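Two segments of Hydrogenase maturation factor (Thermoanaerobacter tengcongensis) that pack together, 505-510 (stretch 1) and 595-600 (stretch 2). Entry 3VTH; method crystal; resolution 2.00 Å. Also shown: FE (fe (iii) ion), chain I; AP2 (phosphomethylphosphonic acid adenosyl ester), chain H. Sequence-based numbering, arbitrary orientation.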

# COMPACT_ATOMS: atom_id res chain seq x y z
N ALA A 505 -12.24 15.79 3.09
CA ALA A 505 -11.17 15.11 3.79
C ALA A 505 -11.70 14.64 5.14
O ALA A 505 -11.86 15.43 6.08
N TYR A 506 -12.00 13.34 5.22
CA TYR A 506 -12.60 12.78 6.43
C TYR A 506 -11.60 11.78 7.01
O TYR A 506 -11.17 10.87 6.32
N ASP A 507 -11.20 11.98 8.26
CA ASP A 507 -10.29 11.04 8.93
C ASP A 507 -10.39 11.16 10.45
O ASP A 507 -11.34 11.76 10.95
N GLY A 508 -9.44 10.56 11.18
CA GLY A 508 -9.44 10.60 12.64
C GLY A 508 -8.84 11.85 13.26
O GLY A 508 -9.49 12.56 14.06
N THR A 509 -7.57 12.13 12.95
CA THR A 509 -6.90 13.28 13.54
C THR A 509 -5.85 13.82 12.60
O THR A 509 -4.98 13.10 12.14
N GLY A 510 -5.93 15.11 12.34
CA GLY A 510 -4.88 15.80 11.62
C GLY A 510 -4.81 17.14 12.28
O GLY A 510 -5.82 17.65 12.77
N SER A 595 -12.80 18.36 15.25
CA SER A 595 -13.77 18.20 14.16
C SER A 595 -13.25 16.97 13.45
O SER A 595 -12.22 17.03 12.78
N SER A 596 -13.92 15.84 13.62
CA SER A 596 -13.30 14.58 13.19
C SER A 596 -14.35 13.53 12.86
O SER A 596 -15.17 13.19 13.71
N MET A 597 -14.29 13.00 11.64
CA MET A 597 -15.19 11.91 11.25
C MET A 597 -14.87 10.63 12.01
O MET A 597 -15.77 9.88 12.40
N GLY A 598 -13.59 10.39 12.25
CA GLY A 598 -13.17 9.22 13.06
C GLY A 598 -13.74 9.22 14.48
O GLY A 598 -14.25 8.20 14.95
N ARG A 599 -13.64 10.37 15.15
CA ARG A 599 -14.17 10.48 16.51
C ARG A 599 -15.70 10.43 16.50
O ARG A 599 -16.30 9.89 17.43
N PHE A 600 -16.31 11.01 15.47
CA PHE A 600 -17.78 10.91 15.30
C PHE A 600 -18.20 9.43 15.26
O PHE A 600 -19.09 9.00 16.02

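The strand that runs through Asp507 meets the first turn of the helix that begins at Met597, and the contact is held by carbonyl acceptors of the first stretch facing donors at the helix N-terminus. Asp507 O accepts from Gly598 N at 2.9 Å with a nearly straight geometry (164°), satisfying an amide that the first turn of a helix leaves without an intrahelical partner. Ser596, the N-cap residue, serves both sides of the junction. In the t rotamer, Ser596 OG donates to Gly508 O at a short 2.5 Å and accepts from Arg599 N at 3.0 Å, while Phe600 N is satisfied by Ser596 O at 3.0 Å.

Gly508 and Gly598 come close, CA to CA at 4.0 Å. A CB on Gly598 would clash with Gly508 CA and with AP2 O2', so the absence of a side chain permits this close approach.

Met597 is the side chain whose CA-to-CB bond points toward the first stretch. Its t, p, p rotamer sets Met597 CE over one face of the Tyr506 ring, 3.8 Å from Tyr506 CE2, in a CH-pi contact. Tyr506 is m, and its OH is hydrogen-bonded elsewhere in the structure. Arg599 (m, m, p) leaves sideways, but its end comes nearer: Arg599 NH1 lies 3.7 Å from Thr509 CG2, which sits at the guanidinium edge, and 3.6 Å from Gly508 O. Arg599 NE and NH2 are hydrogen-bonded just outside the stretches.

The CA-to-CB bond of Asp507 (p rotamer) is directed away from the second stretch; Asp507 OD2 binds FE at 2.1 Å, and OD1 is satisfied elsewhere. AP2 shares the metal through O2B and O2A. Thr509 N donates to AP2 O1B at 2.6 Å. Gly508 N donates weakly to AP2 O1B at 2.8 Å, while Thr509 OG1, from a p rotamer, donates to AP2 O3B at 3.1 Å.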

# COMPACT_ATOMS: atom_id res chain seq x y z
CB ALA A 505 -10.00 16.05 3.96
CB TYR A 506 -13.94 12.09 6.14
CG TYR A 506 -15.12 13.01 5.84
CD1 TYR A 506 -15.01 14.40 5.96
CD2 TYR A 506 -16.36 12.47 5.48
CE1 TYR A 506 -16.11 15.25 5.75
CE2 TYR A 506 -17.47 13.30 5.25
CZ TYR A 506 -17.33 14.69 5.37
OH TYR A 506 -18.40 15.50 5.14
CB ASP A 507 -8.83 11.13 8.42
CG ASP A 507 -8.12 12.45 8.75
OD1 ASP A 507 -8.63 13.30 9.53
OD2 ASP A 507 -7.01 12.65 8.20
CB THR A 509 -6.13 12.93 14.86
OG1 THR A 509 -5.28 11.80 14.63
CG2 THR A 509 -7.08 12.60 15.98
CB SER A 595 -13.73 19.42 13.21
OG SER A 595 -14.34 19.15 11.95
CB SER A 596 -12.38 14.05 14.29
OG SER A 596 -12.01 12.69 14.06
CB MET A 597 -15.16 11.70 9.72
CG MET A 597 -16.26 10.73 9.19
SD MET A 597 -17.94 11.20 9.66
CE MET A 597 -18.07 12.86 8.96
CB ARG A 599 -13.68 11.75 17.23
CG ARG A 599 -12.14 11.89 17.40
CD ARG A 599 -11.46 10.83 18.29
NE ARG A 599 -11.46 9.51 17.64
CZ ARG A 599 -10.56 9.09 16.76
NH1 ARG A 599 -9.52 9.85 16.42
NH2 ARG A 599 -10.69 7.88 16.21
CB PHE A 600 -18.23 11.67 14.03
CG PHE A 600 -19.71 12.02 13.97
CD1 PHE A 600 -20.61 11.68 14.99
CD2 PHE A 600 -20.22 12.66 12.83
CE1 PHE A 600 -21.98 12.01 14.90
CE2 PHE A 600 -21.59 12.99 12.73
CZ PHE A 600 -22.47 12.65 13.77
FE FE I . -5.26 11.52 7.85
PB AP2 H . -5.29 10.34 10.88
O1B AP2 H . -6.69 10.17 11.40
O2B AP2 H . -5.09 11.34 9.79
O3B AP2 H . -4.28 10.41 12.00
C3A AP2 H . -4.96 8.72 10.12
PA AP2 H . -5.95 8.36 8.64
O1A AP2 H . -5.25 7.09 8.14
O2A AP2 H . -6.17 9.50 7.69
O5' AP2 H . -7.41 7.99 9.21
C5' AP2 H . -7.55 6.78 9.94
C4' AP2 H . -8.89 6.89 10.65
O4' AP2 H . -9.94 6.72 9.70
C3' AP2 H . -9.10 5.79 11.67
O3' AP2 H . -8.40 6.09 12.89
C2' AP2 H . -10.61 5.83 11.80
O2' AP2 H . -10.92 6.90 12.70
C1' AP2 H . -11.08 6.15 10.38
N9 AP2 H . -11.53 4.87 9.76
C8 AP2 H . -10.79 3.77 9.48
N7 AP2 H . -11.55 2.77 8.98
C5 AP2 H . -12.82 3.22 8.92
C6 AP2 H . -14.13 2.67 8.50
N6 AP2 H . -14.24 1.41 8.00
N1 AP2 H . -15.22 3.48 8.62
C2 AP2 H . -15.14 4.74 9.09
N3 AP2 H . -13.98 5.30 9.51
C4 AP2 H . -12.81 4.59 9.45